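Local coordinates for HTH-type transcriptional repressor PhnF (Mycobacterium smegmatis, PDB 3F8M), which represses the phnDCE operon, involved in phosphate uptake, when phosphate is available in the cell, as a DNA-binding regulator of the GntR family, at residues A[101-105]-A[163-167]; A[107-112]-A[124-130]; A[142-148]-A[222-228]; A[149-154]-A[215-221]. One frame throughout, in Å; residues are numbered along the deposited sequence.

Overall arrangement
All four contacts lie in the UTRA domain, on or beside its six-stranded antiparallel sheet. Contacts 3 and 4 are buried, 3 lying nearer the chain centre. Contact 3 pairs strands 140-150 and 220-229 by regular backbone hydrogen bonds; contact 4 continues them to where they part, and there side chains of R153 and Y154 replace the backbone bonding. Contact 2, partly buried, joins strands 100-111 and 127-137 at one end of the sheet, its centre about 13 Å from that of contact 4; strand 127-137 bonds onward to 149-151. Contact 1, its centre about 20 Å from that of contact 2, with which it shares strand 100-111, is a surface contact: one arginine, a CH-pi contact and waters hold a loop.

Contact 1 of 4, residues A[101-105]-A[163-167]; sequences GRILV and HEASL
R102 lays its guanidinium against the backbone of 163-167, with A165 C and S166 N over one face and E164 O near its plane. The side chain is extended (chi1 m, chi2 and chi3 t), and NH1 donates to E164 O at 3.0 Å. Segment 101-105 is a strand, whereas 163-167 is an irregular loop that enters a helix at L167. R102 faces E164 with CA atoms 5.0 Å apart, and L104 faces H163 at 6.2 Å. L104 CB sits over the H163 ring in a CH-pi contact, 3.8 Å from the centroid and 23° off the normal. Water 1 takes a bond from R102 N (2.9 Å) and gives one to E164 O (2.9 Å); water 2 accepts from L104 N (2.9 Å) and reaches E164 OE2 weakly at 3.4 Å. S166 is the N-cap of helix 167-173, its OG bonded to A169 N. Strand 100-111, outermost within this chain in the antiparallel sheet of the UTRA domain, pairs there with strand 127-137; the loop between helices 157-160 and 167-173 lies over the face that carries R102 and L104, where R133 of strand 127-137 also donates to H163 O and A165 O.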
loop_
_atom_site.group_PDB
_atom_site.type_symbol
_atom_site.label_atom_id
_atom_site.label_comp_id
_atom_site.label_asym_id
_atom_site.label_seq_id
_atom_site.Cartn_x
_atom_site.Cartn_y
_atom_site.Cartn_z
ATOM N N GLY A 101 -14.891 -4.688 13.824
ATOM C CA GLY A 101 -14.702 -5.788 14.778
ATOM C C GLY A 101 -13.738 -6.844 14.297
ATOM O O GLY A 101 -13.213 -6.755 13.192
ATOM N N ARG A 102 -13.545 -7.854 15.135
ATOM C CA ARG A 102 -12.706 -9.006 14.800
ATOM C C ARG A 102 -13.408 -10.274 15.216
ATOM O O ARG A 102 -14.046 -10.329 16.294
ATOM C CB ARG A 102 -11.372 -8.947 15.535
ATOM C CG ARG A 102 -10.575 -7.658 15.331
ATOM C CD ARG A 102 -9.346 -7.648 16.231
ATOM N NE ARG A 102 -8.575 -6.384 16.241
ATOM C CZ ARG A 102 -8.820 -5.369 17.060
ATOM N NH1 ARG A 102 -9.825 -5.446 17.944
ATOM N NH2 ARG A 102 -8.041 -4.288 17.011
ATOM N N ILE A 103 -13.258 -11.302 14.400
ATOM C CA ILE A 103 -13.842 -12.615 14.687
ATOM C C ILE A 103 -12.748 -13.681 14.662
ATOM O O ILE A 103 -11.942 -13.732 13.735
ATOM C CB ILE A 103 -14.907 -12.975 13.630
ATOM C CG1 ILE A 103 -16.105 -12.014 13.785
ATOM C CG2 ILE A 103 -15.359 -14.444 13.784
ATOM C CD1 ILE A 103 -16.994 -11.953 12.523
ATOM N N LEU A 104 -12.722 -14.526 15.692
ATOM C CA LEU A 104 -11.744 -15.598 15.757
ATOM C C LEU A 104 -12.048 -16.566 14.625
ATOM O O LEU A 104 -13.178 -17.066 14.510
ATOM C CB LEU A 104 -11.880 -16.347 17.111
ATOM C CG LEU A 104 -10.999 -17.618 17.224
ATOM C CD1 LEU A 104 -9.493 -17.250 17.098
ATOM C CD2 LEU A 104 -11.313 -18.386 18.552
ATOM N N VAL A 105 -11.061 -16.855 13.795
ATOM C CA VAL A 105 -11.137 -17.987 12.887
ATOM C C VAL A 105 -10.614 -19.247 13.609
ATOM O O VAL A 105 -11.354 -20.242 13.810
ATOM C CB VAL A 105 -10.318 -17.694 11.616
ATOM C CG1 VAL A 105 -10.238 -18.894 10.681
ATOM C CG2 VAL A 105 -10.895 -16.513 10.896
ATOM N N HIS A 163 -9.954 -12.556 22.311
ATOM C CA HIS A 163 -9.682 -12.720 20.871
ATOM C C HIS A 163 -10.411 -11.715 19.940
ATOM O O HIS A 163 -10.061 -11.575 18.781
ATOM C CB HIS A 163 -9.876 -14.181 20.445
ATOM C CG HIS A 163 -11.277 -14.705 20.601
ATOM N ND1 HIS A 163 -12.336 -14.244 19.846
ATOM C CD2 HIS A 163 -11.775 -15.703 21.369
ATOM C CE1 HIS A 163 -13.434 -14.913 20.168
ATOM N NE2 HIS A 163 -13.119 -15.802 21.091
ATOM N N GLU A 164 -11.364 -10.960 20.469
ATOM C CA GLU A 164 -11.964 -9.868 19.706
ATOM C C GLU A 164 -11.240 -8.536 19.856
ATOM O O GLU A 164 -11.539 -7.581 19.123
ATOM C CB GLU A 164 -13.443 -9.720 20.063
ATOM C CG GLU A 164 -14.169 -11.043 19.939
ATOM C CD GLU A 164 -15.663 -10.882 19.791
ATOM O OE1 GLU A 164 -16.244 -10.016 20.472
ATOM O OE2 GLU A 164 -16.238 -11.639 18.979
ATOM N N ALA A 165 -10.253 -8.493 20.754
ATOM C CA ALA A 165 -9.583 -7.264 21.126
ATOM C C ALA A 165 -8.247 -7.074 20.410
ATOM O O ALA A 165 -7.829 -7.913 19.614
ATOM C CB ALA A 165 -9.390 -7.232 22.663
ATOM N N SER A 166 -7.574 -5.963 20.675
ATOM C CA SER A 166 -6.281 -5.716 20.015
ATOM C C SER A 166 -5.199 -6.636 20.611
ATOM O O SER A 166 -4.936 -6.608 21.817
ATOM C CB SER A 166 -5.878 -4.241 20.163
ATOM O OG SER A 166 -4.490 -4.092 19.968
ATOM N N LEU A 167 -4.557 -7.444 19.758
ATOM C CA LEU A 167 -3.418 -8.247 20.209
ATOM C C LEU A 167 -2.244 -7.325 20.600
ATOM O O LEU A 167 -1.471 -7.631 21.546
ATOM C CB LEU A 167 -2.970 -9.215 19.094
ATOM C CG LEU A 167 -1.829 -10.174 19.414
ATOM C CD1 LEU A 167 -2.137 -11.090 20.640
ATOM C CD2 LEU A 167 -1.497 -11.005 18.180
HETATM O O HOH W 1 -13.964 -6.810 17.836
HETATM O O HOH W 2 -14.927 -14.401 17.536
#

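Contact 2 of 4, residues A[107-112]-A[124-130]; sequences WSDLTA and VGAPVLQ
Six backbone hydrogen bonds join 107-112 to 124-130. S108 N to Q130 O and Q130 N to S108 O are both 2.8 Å, L110 N to V128 O and V128 N to L110 O both 2.9 Å. A112 N to A126 O and G125 N to A112 O follow, each 2.9 Å. The strands are antiparallel at 149°, axes 4.5 Å apart; S108-Q130 and L110-V128 are hydrogen-bonded pairs, D109-L129 and T111-P127 non-hydrogen-bonded pairs, with CA atoms 4.6 to 5.0 Å apart. G125 has phi/psi 90/-9, where a CB would jam against the preceding carbonyl. Water 3 links S108 OG (2.7 Å) and Q130 NE2 (3.1 Å). D109 OD1 forms a salt bridge with R158. On the face of S108 and L110, L110 CB meets V128 CB at 4.2 Å; beyond the strand end A112 CB meets V128 CG2 (chi1 t) at 3.9 Å. W107 (chi1 m, chi2 98°) brings CZ3 to 3.7 Å from L129 CD2. This pairs the first two strands of the UTRA-domain antiparallel sheet, connected through helix 114-120. That helix packs on V128 through L116, helix 157-160 lies against W107 and L129, and strand 140-150 bonds to the far edge of 127-130.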
loop_
_atom_site.group_PDB
_atom_site.type_symbol
_atom_site.label_atom_id
_atom_site.label_comp_id
_atom_site.label_asym_id
_atom_site.label_seq_id
_atom_site.Cartn_x
_atom_site.Cartn_y
_atom_site.Cartn_z
ATOM N N TRP A 107 -7.157 -20.662 16.519
ATOM C CA TRP A 107 -5.808 -20.750 17.017
ATOM C C TRP A 107 -5.240 -22.058 16.441
ATOM O O TRP A 107 -5.960 -23.061 16.364
ATOM C CB TRP A 107 -5.796 -20.838 18.551
ATOM C CG TRP A 107 -6.267 -19.600 19.325
ATOM C CD1 TRP A 107 -7.497 -19.388 19.854
ATOM C CD2 TRP A 107 -5.467 -18.482 19.688
ATOM N NE1 TRP A 107 -7.528 -18.181 20.513
ATOM C CE2 TRP A 107 -6.300 -17.588 20.412
ATOM C CE3 TRP A 107 -4.126 -18.125 19.444
ATOM C CZ2 TRP A 107 -5.839 -16.375 20.932
ATOM C CZ3 TRP A 107 -3.653 -16.895 19.959
ATOM C CH2 TRP A 107 -4.519 -16.040 20.713
ATOM N N SER A 108 -3.975 -22.030 16.028
ATOM C CA SER A 108 -3.251 -23.220 15.541
ATOM C C SER A 108 -1.914 -23.322 16.270
ATOM O O SER A 108 -1.265 -22.313 16.547
ATOM C CB SER A 108 -2.992 -23.197 14.033
ATOM O OG SER A 108 -4.219 -23.125 13.323
ATOM N N ASP A 109 -1.507 -24.560 16.572
ATOM C CA ASP A 109 -0.223 -24.812 17.195
ATOM C C ASP A 109 0.652 -25.450 16.137
ATOM O O ASP A 109 0.309 -26.483 15.574
ATOM C CB ASP A 109 -0.382 -25.760 18.405
ATOM C CG ASP A 109 -1.244 -25.172 19.517
ATOM O OD1 ASP A 109 -0.750 -24.304 20.268
ATOM O OD2 ASP A 109 -2.396 -25.638 19.693
ATOM N N LEU A 110 1.742 -24.766 15.819
ATOM C CA LEU A 110 2.628 -25.066 14.724
ATOM C C LEU A 110 4.059 -25.125 15.300
ATOM O O LEU A 110 4.260 -24.852 16.490
ATOM C CB LEU A 110 2.543 -23.931 13.675
ATOM C CG LEU A 110 1.125 -23.646 13.085
ATOM C CD1 LEU A 110 1.171 -22.524 12.087
ATOM C CD2 LEU A 110 0.519 -24.888 12.437
ATOM N N THR A 111 5.051 -25.440 14.459
ATOM C CA THR A 111 6.471 -25.252 14.820
ATOM C C THR A 111 7.198 -24.418 13.745
ATOM O O THR A 111 6.784 -24.399 12.567
ATOM C CB THR A 111 7.259 -26.600 15.003
ATOM O OG1 THR A 111 7.163 -27.355 13.812
ATOM C CG2 THR A 111 6.698 -27.424 16.109
ATOM N N ALA A 112 8.283 -23.757 14.129
ATOM C CA ALA A 112 8.979 -22.879 13.187
ATOM C C ALA A 112 9.860 -23.698 12.248
ATOM O O ALA A 112 10.687 -24.504 12.699
ATOM C CB ALA A 112 9.790 -21.836 13.913
ATOM N N VAL A 124 15.001 -23.425 15.164
ATOM C CA VAL A 124 14.272 -24.324 14.288
ATOM C C VAL A 124 13.536 -25.365 15.140
ATOM O O VAL A 124 14.113 -25.980 16.063
ATOM C CB VAL A 124 15.211 -25.017 13.252
ATOM C CG1 VAL A 124 14.420 -25.890 12.307
ATOM C CG2 VAL A 124 16.086 -23.985 12.474
ATOM N N GLY A 125 12.250 -25.556 14.854
ATOM C CA GLY A 125 11.414 -26.457 15.633
ATOM C C GLY A 125 10.695 -25.822 16.814
ATOM O O GLY A 125 9.852 -26.472 17.438
ATOM N N ALA A 126 11.027 -24.580 17.143
ATOM C CA ALA A 126 10.426 -23.921 18.314
ATOM C C ALA A 126 8.899 -23.787 18.121
ATOM O O ALA A 126 8.419 -23.639 16.975
ATOM C CB ALA A 126 11.029 -22.554 18.526
ATOM N N PRO A 127 8.148 -23.801 19.222
ATOM C CA PRO A 127 6.676 -23.770 19.135
ATOM C C PRO A 127 6.186 -22.398 18.645
ATOM O O PRO A 127 6.723 -21.378 19.000
ATOM C CB PRO A 127 6.245 -24.046 20.576
ATOM C CG PRO A 127 7.339 -23.498 21.387
ATOM C CD PRO A 127 8.598 -23.867 20.629
ATOM N N VAL A 128 5.205 -22.423 17.762
ATOM C CA VAL A 128 4.669 -21.185 17.181
ATOM C C VAL A 128 3.171 -21.262 17.441
ATOM O O VAL A 128 2.551 -22.321 17.186
ATOM C CB VAL A 128 4.963 -21.133 15.688
ATOM C CG1 VAL A 128 4.052 -20.004 14.981
ATOM C CG2 VAL A 128 6.424 -20.844 15.502
ATOM N N LEU A 129 2.603 -20.178 17.982
ATOM C CA LEU A 129 1.180 -20.091 18.181
ATOM C C LEU A 129 0.656 -19.205 17.079
ATOM O O LEU A 129 1.135 -18.096 16.956
ATOM C CB LEU A 129 0.848 -19.504 19.557
ATOM C CG LEU A 129 -0.632 -19.312 19.906
ATOM C CD1 LEU A 129 -1.395 -20.623 19.778
ATOM C CD2 LEU A 129 -0.791 -18.686 21.359
ATOM N N GLN A 130 -0.306 -19.689 16.291
ATOM C CA GLN A 130 -0.871 -18.852 15.196
ATOM C C GLN A 130 -2.296 -18.465 15.514
ATOM O O GLN A 130 -3.106 -19.324 15.868
ATOM C CB GLN A 130 -0.859 -19.621 13.886
ATOM C CG GLN A 130 -1.524 -18.857 12.704
ATOM C CD GLN A 130 -1.460 -19.639 11.419
ATOM O OE1 GLN A 130 -0.462 -19.573 10.717
ATOM N NE2 GLN A 130 -2.529 -20.348 11.087
HETATM O O HOH W 3 -4.950 -20.530 12.999
HETATM O O HOH W 4 1.790 -23.226 20.281
#

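Contact 3 of 4, residues A[142-148]-A[222-228]; sequences VGLETTK and EQRRSLY
Segment 142-148 begins at a classic beta bulge made with its other neighbour, strand 127-137, where V142 (phi/psi -111/-41) and G143 both face L135. G143 comes so close to Y228, CA to CA 4.0 Å, that a CB on it would clash with Y228 CD1. From there the strands run antiparallel, at 166° with axes 4.5 Å apart. L144-L227, T146-R225 and K148-Q223 are hydrogen-bonded pairs, CA atoms 5.2 to 5.3 Å apart; G143-Y228, E145-S226 and T147-R224 are non-hydrogen-bonded, at 4.0 to 4.4 Å. L144 N to L227 O, L227 N to L144 O, T146 N to R225 O and K148 N to Q223 O are 2.8 Å; R225 N to T146 O is 2.9 Å and Q223 N to K148 O 3.0 Å. Y228 (chi1 m) sets CD1 3.8 Å from V142 CG1. On the face of E145 and T147, T147 OG1 lies 3.4 Å from R224 CG, and water 8 joins T147 OG1 (2.8 Å) to E222 OE1 (2.6 Å); E222 OE2 bonds to S213. E145 OE2, 4.2 Å from R224 NH1, is beyond a salt bridge; E145 bridges to R133. On the opposite face water 5 connects L144 O (3.1 Å), T146 OG1 (2.7 Å) and R225 NH1 (2.9 Å); R225 also bridges to E194, and T146 OG1 bonds to E132. The arrangement forms the central strand pair of the antiparallel sheet in the UTRA domain.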
loop_
_atom_site.group_PDB
_atom_site.type_symbol
_atom_site.label_atom_id
_atom_site.label_comp_id
_atom_site.label_asym_id
_atom_site.label_seq_id
_atom_site.Cartn_x
_atom_site.Cartn_y
_atom_site.Cartn_z
ATOM N N VAL A 142 -13.681 -7.516 5.895
ATOM C CA VAL A 142 -12.643 -6.610 5.405
ATOM C C VAL A 142 -11.332 -7.342 5.129
ATOM O O VAL A 142 -10.686 -7.116 4.093
ATOM C CB VAL A 142 -12.409 -5.447 6.377
ATOM C CG1 VAL A 142 -11.168 -4.643 6.036
ATOM C CG2 VAL A 142 -13.666 -4.560 6.404
ATOM N N GLY A 143 -10.958 -8.266 5.998
ATOM C CA GLY A 143 -9.608 -8.830 5.835
ATOM C C GLY A 143 -9.368 -10.023 6.734
ATOM O O GLY A 143 -10.128 -10.274 7.641
ATOM N N LEU A 144 -8.332 -10.774 6.390
ATOM C CA LEU A 144 -7.942 -11.981 7.135
ATOM C C LEU A 144 -6.512 -11.749 7.621
ATOM O O LEU A 144 -5.579 -11.454 6.815
ATOM C CB LEU A 144 -8.036 -13.192 6.192
ATOM C CG LEU A 144 -7.430 -14.507 6.723
ATOM C CD1 LEU A 144 -8.373 -15.090 7.771
ATOM C CD2 LEU A 144 -7.180 -15.539 5.645
ATOM N N GLU A 145 -6.355 -11.865 8.939
ATOM C CA GLU A 145 -5.118 -11.553 9.650
ATOM C C GLU A 145 -4.594 -12.850 10.247
ATOM O O GLU A 145 -5.324 -13.477 11.015
ATOM C CB GLU A 145 -5.492 -10.633 10.803
ATOM C CG GLU A 145 -4.331 -10.120 11.630
ATOM C CD GLU A 145 -4.795 -9.455 12.886
ATOM O OE1 GLU A 145 -5.445 -10.165 13.749
ATOM O OE2 GLU A 145 -4.507 -8.220 12.994
ATOM N N THR A 146 -3.375 -13.229 9.879
ATOM C CA THR A 146 -2.779 -14.495 10.353
ATOM C C THR A 146 -1.507 -14.098 11.058
ATOM O O THR A 146 -0.566 -13.602 10.413
ATOM C CB THR A 146 -2.503 -15.391 9.146
ATOM O OG1 THR A 146 -3.720 -15.540 8.370
ATOM C CG2 THR A 146 -1.948 -16.800 9.609
ATOM N N THR A 147 -1.478 -14.262 12.383
ATOM C CA THR A 147 -0.342 -13.789 13.152
ATOM C C THR A 147 0.364 -15.034 13.685
ATOM O O THR A 147 -0.286 -15.863 14.284
ATOM C CB THR A 147 -0.768 -12.924 14.331
ATOM O OG1 THR A 147 -1.490 -11.768 13.840
ATOM C CG2 THR A 147 0.465 -12.410 15.144
ATOM N N LYS A 148 1.647 -15.164 13.382
ATOM C CA LYS A 148 2.473 -16.277 13.921
ATOM C C LYS A 148 3.327 -15.708 15.035
ATOM O O LYS A 148 4.056 -14.759 14.834
ATOM C CB LYS A 148 3.369 -16.858 12.838
ATOM C CG LYS A 148 2.550 -17.635 11.837
ATOM C CD LYS A 148 3.386 -18.055 10.668
ATOM C CE LYS A 148 2.460 -18.681 9.615
ATOM N NZ LYS A 148 3.281 -19.305 8.530
ATOM N N GLU A 222 6.321 -10.929 16.425
ATOM C CA GLU A 222 5.297 -11.575 15.574
ATOM C C GLU A 222 5.751 -11.501 14.129
ATOM O O GLU A 222 6.604 -10.666 13.762
ATOM C CB GLU A 222 3.938 -10.830 15.647
ATOM C CG GLU A 222 4.094 -9.369 15.151
ATOM C CD GLU A 222 2.823 -8.591 14.914
ATOM O OE1 GLU A 222 1.698 -9.159 14.961
ATOM O OE2 GLU A 222 2.987 -7.387 14.630
ATOM N N GLN A 223 5.213 -12.405 13.328
ATOM C CA GLN A 223 5.187 -12.202 11.878
ATOM C C GLN A 223 3.711 -12.233 11.534
ATOM O O GLN A 223 3.011 -13.219 11.850
ATOM C CB GLN A 223 5.949 -13.336 11.155
ATOM C CG GLN A 223 6.188 -13.023 9.649
ATOM C CD GLN A 223 4.948 -13.157 8.779
ATOM O OE1 GLN A 223 4.165 -14.101 8.931
ATOM N NE2 GLN A 223 4.779 -12.218 7.823
ATOM N N ARG A 224 3.219 -11.191 10.847
ATOM C CA ARG A 224 1.785 -11.088 10.616
ATOM C C ARG A 224 1.559 -10.914 9.099
ATOM O O ARG A 224 2.195 -10.030 8.453
ATOM C CB ARG A 224 1.218 -9.901 11.446
ATOM C CG ARG A 224 -0.378 -9.679 11.354
ATOM C CD ARG A 224 -0.804 -8.423 12.142
ATOM N NE ARG A 224 -0.452 -7.222 11.383
ATOM C CZ ARG A 224 -0.651 -5.952 11.754
ATOM N NH1 ARG A 224 -1.188 -5.621 12.928
ATOM N NH2 ARG A 224 -0.284 -4.985 10.932
ATOM N N ARG A 225 0.652 -11.730 8.563
ATOM C CA ARG A 225 0.161 -11.613 7.187
ATOM C C ARG A 225 -1.273 -11.082 7.256
ATOM O O ARG A 225 -2.126 -11.655 7.957
ATOM C CB ARG A 225 0.184 -12.993 6.543
ATOM C CG ARG A 225 -0.274 -13.037 5.065
ATOM C CD ARG A 225 -0.494 -14.487 4.681
ATOM N NE ARG A 225 -0.799 -14.679 3.271
ATOM C CZ ARG A 225 -2.012 -14.784 2.726
ATOM N NH1 ARG A 225 -3.127 -14.671 3.438
ATOM N NH2 ARG A 225 -2.093 -14.983 1.402
ATOM N N SER A 226 -1.576 -10.010 6.501
ATOM C CA SER A 226 -2.939 -9.485 6.499
ATOM C C SER A 226 -3.386 -9.397 5.036
ATOM O O SER A 226 -2.670 -8.812 4.229
ATOM C CB SER A 226 -2.950 -8.121 7.151
ATOM O OG SER A 226 -2.253 -8.137 8.397
ATOM N N LEU A 227 -4.504 -10.032 4.686
ATOM C CA LEU A 227 -5.025 -9.984 3.337
ATOM C C LEU A 227 -6.322 -9.171 3.421
ATOM O O LEU A 227 -7.282 -9.615 4.064
ATOM C CB LEU A 227 -5.272 -11.392 2.807
ATOM C CG LEU A 227 -5.777 -11.506 1.364
ATOM C CD1 LEU A 227 -4.589 -11.436 0.379
ATOM C CD2 LEU A 227 -6.629 -12.773 1.120
ATOM N N TYR A 228 -6.331 -7.973 2.810
ATOM C CA TYR A 228 -7.473 -7.053 2.922
ATOM C C TYR A 228 -8.131 -6.868 1.555
ATOM O O TYR A 228 -7.424 -6.811 0.558
ATOM C CB TYR A 228 -6.972 -5.684 3.355
ATOM C CG TYR A 228 -6.503 -5.510 4.794
ATOM C CD1 TYR A 228 -7.436 -5.355 5.819
ATOM C CD2 TYR A 228 -5.148 -5.456 5.116
ATOM C CE1 TYR A 228 -7.032 -5.170 7.141
ATOM C CE2 TYR A 228 -4.718 -5.262 6.459
ATOM C CZ TYR A 228 -5.679 -5.123 7.447
ATOM O OH TYR A 228 -5.346 -4.930 8.770
HETATM O O HOH W 5 -3.739 -13.862 6.197
HETATM O O HOH W 6 -2.963 -7.678 14.904
HETATM O O HOH W 7 1.662 -15.194 9.375
HETATM O O HOH W 8 -0.887 -9.360 15.072
HETATM O O HOH W 9 5.249 -16.673 7.753
#

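Contact 4 of 4, residues A[149-154]-A[215-221]; sequences LPAQRY and DQDDVAI
R153 and Y154 reach from the end of one strand to the start of the other. R153, with chi1 m, chi2 t and chi3 p, holds its guanidinium edge-on to its acceptors: NH1 and NH2 each lie 2.9 Å from D215 OD2 in a salt bridge, and NH1 also donates to A220 O at 3.0 Å. Y154 (chi1 m, chi2 -74°) donates from OH to I221 O at 2.8 Å, the acceptor near its ring plane, with Y154 OH 3.2 Å from I221 CG2. L149 (chi1 m, chi2 t) brings CD2 to 3.5 Å from I221 O, and P150 CD is 3.4 Å from the same oxygen. The backbone of 149-150 is strand, leading into a 3-10 turn at 151-153 in which R153 N bonds P150 O at 3.0 Å. L149 and I221 have CA atoms 6.7 Å apart, and no backbone hydrogen bond joins the segments. D215 (chi1 p) turns its other oxygen inward: OD1 accepts from D217 N (2.7 Å) and V219 N (2.9 Å). I176 packs against R153, Y154, D215 and I221. Residues 215-218 form a type I beta turn, and D215 with D217 N an Asx turn, in the hairpin connection between strands 206-214 and 220-229 of the UTRA sheet.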
loop_
_atom_site.group_PDB
_atom_site.type_symbol
_atom_site.label_atom_id
_atom_site.label_comp_id
_atom_site.label_asym_id
_atom_site.label_seq_id
_atom_site.Cartn_x
_atom_site.Cartn_y
_atom_site.Cartn_z
ATOM N N LEU A 149 3.260 -16.319 16.210
ATOM C CA LEU A 149 3.937 -15.801 17.380
ATOM C C LEU A 149 4.886 -16.891 17.884
ATOM O O LEU A 149 4.529 -18.059 17.834
ATOM C CB LEU A 149 2.906 -15.552 18.494
ATOM C CG LEU A 149 1.773 -14.539 18.224
ATOM C CD1 LEU A 149 0.658 -14.637 19.268
ATOM C CD2 LEU A 149 2.444 -13.131 18.238
ATOM N N PRO A 150 6.072 -16.494 18.372
ATOM C CA PRO A 150 6.912 -17.467 19.095
ATOM C C PRO A 150 6.212 -17.821 20.421
ATOM O O PRO A 150 6.061 -16.945 21.279
ATOM C CB PRO A 150 8.236 -16.701 19.297
ATOM C CG PRO A 150 7.839 -15.216 19.313
ATOM C CD PRO A 150 6.700 -15.172 18.265
ATOM N N ALA A 151 5.687 -19.044 20.515
ATOM C CA ALA A 151 4.767 -19.464 21.598
ATOM C C ALA A 151 5.391 -19.300 22.958
ATOM O O ALA A 151 4.685 -18.993 23.933
ATOM C CB ALA A 151 4.363 -20.907 21.439
ATOM N N GLN A 152 6.710 -19.505 23.018
ATOM C CA GLN A 152 7.479 -19.397 24.279
ATOM C C GLN A 152 7.398 -18.022 24.900
ATOM O O GLN A 152 7.457 -17.854 26.118
ATOM C CB GLN A 152 8.937 -19.835 24.063
ATOM C CG GLN A 152 8.986 -21.335 23.819
ATOM C CD GLN A 152 10.291 -21.999 24.179
ATOM O OE1 GLN A 152 11.385 -21.530 23.820
ATOM N NE2 GLN A 152 10.184 -23.134 24.867
ATOM N N ARG A 153 7.281 -17.005 24.049
ATOM C CA ARG A 153 7.190 -15.622 24.537
ATOM C C ARG A 153 5.860 -15.267 25.205
ATOM O O ARG A 153 5.781 -14.253 25.889
ATOM C CB ARG A 153 7.446 -14.588 23.438
ATOM C CG ARG A 153 8.880 -14.554 22.829
ATOM C CD ARG A 153 9.132 -13.187 22.193
ATOM N NE ARG A 153 9.170 -12.135 23.203
ATOM C CZ ARG A 153 9.472 -10.864 22.983
ATOM N NH1 ARG A 153 9.772 -10.430 21.759
ATOM N NH2 ARG A 153 9.479 -10.011 24.002
ATOM N N TYR A 154 4.823 -16.068 24.996
ATOM C CA TYR A 154 3.465 -15.667 25.438
ATOM C C TYR A 154 2.700 -16.737 26.196
ATOM O O TYR A 154 1.617 -17.132 25.791
ATOM C CB TYR A 154 2.612 -15.162 24.233
ATOM C CG TYR A 154 3.341 -14.147 23.393
ATOM C CD1 TYR A 154 3.526 -12.841 23.844
ATOM C CD2 TYR A 154 3.840 -14.496 22.131
ATOM C CE1 TYR A 154 4.206 -11.902 23.059
ATOM C CE2 TYR A 154 4.515 -13.565 21.340
ATOM C CZ TYR A 154 4.712 -12.273 21.826
ATOM O OH TYR A 154 5.366 -11.351 21.042
ATOM N N ASP A 215 10.638 -5.655 19.351
ATOM C CA ASP A 215 10.430 -5.041 20.660
ATOM C C ASP A 215 11.610 -4.144 21.051
ATOM O O ASP A 215 12.502 -3.881 20.234
ATOM C CB ASP A 215 10.124 -6.093 21.753
ATOM C CG ASP A 215 11.319 -6.966 22.107
ATOM O OD1 ASP A 215 12.470 -6.581 21.803
ATOM O OD2 ASP A 215 11.120 -8.044 22.706
ATOM N N GLN A 216 11.607 -3.709 22.306
ATOM C CA GLN A 216 12.613 -2.762 22.822
ATOM C C GLN A 216 14.042 -3.345 22.826
ATOM O O GLN A 216 15.024 -2.583 22.838
ATOM C CB GLN A 216 12.203 -2.235 24.208
ATOM C CG GLN A 216 12.105 -3.303 25.307
ATOM C CD GLN A 216 10.677 -3.833 25.499
ATOM O OE1 GLN A 216 9.986 -4.143 24.531
ATOM N NE2 GLN A 216 10.243 -3.949 26.759
ATOM N N ASP A 217 14.156 -4.671 22.825
ATOM C CA ASP A 217 15.448 -5.335 22.699
ATOM C C ASP A 217 15.760 -5.791 21.276
ATOM O O ASP A 217 16.702 -6.566 21.074
ATOM C CB ASP A 217 15.502 -6.544 23.619
ATOM C CG ASP A 217 15.394 -6.163 25.073
ATOM O OD1 ASP A 217 15.966 -5.116 25.441
ATOM O OD2 ASP A 217 14.716 -6.889 25.836
ATOM N N ASP A 218 14.944 -5.355 20.318
ATOM C CA ASP A 218 15.026 -5.819 18.940
ATOM C C ASP A 218 14.811 -7.332 18.809
ATOM O O ASP A 218 15.420 -7.981 17.956
ATOM C CB ASP A 218 16.386 -5.427 18.348
ATOM C CG ASP A 218 16.313 -5.165 16.879
ATOM O OD1 ASP A 218 15.293 -4.580 16.407
ATOM O OD2 ASP A 218 17.286 -5.553 16.204
ATOM N N VAL A 219 13.969 -7.903 19.676
ATOM C CA VAL A 219 13.604 -9.307 19.585
ATOM C C VAL A 219 12.246 -9.353 18.876
ATOM O O VAL A 219 11.379 -8.538 19.180
ATOM C CB VAL A 219 13.510 -9.960 20.964
ATOM C CG1 VAL A 219 13.215 -11.443 20.851
ATOM C CG2 VAL A 219 14.825 -9.738 21.769
ATOM N N ALA A 220 12.098 -10.276 17.919
ATOM C CA ALA A 220 10.861 -10.372 17.126
ATOM C C ALA A 220 9.655 -10.674 18.026
ATOM O O ALA A 220 9.718 -11.505 18.911
ATOM C CB ALA A 220 10.986 -11.395 16.019
ATOM N N ILE A 221 8.569 -9.959 17.775
ATOM C CA ILE A 221 7.310 -10.114 18.519
ATOM C C ILE A 221 6.374 -11.084 17.754
ATOM O O ILE A 221 5.703 -11.924 18.365
ATOM C CB ILE A 221 6.655 -8.702 18.692
ATOM C CG1 ILE A 221 7.508 -7.805 19.615
ATOM C CG2 ILE A 221 5.177 -8.741 19.183
ATOM C CD1 ILE A 221 7.052 -6.282 19.575
#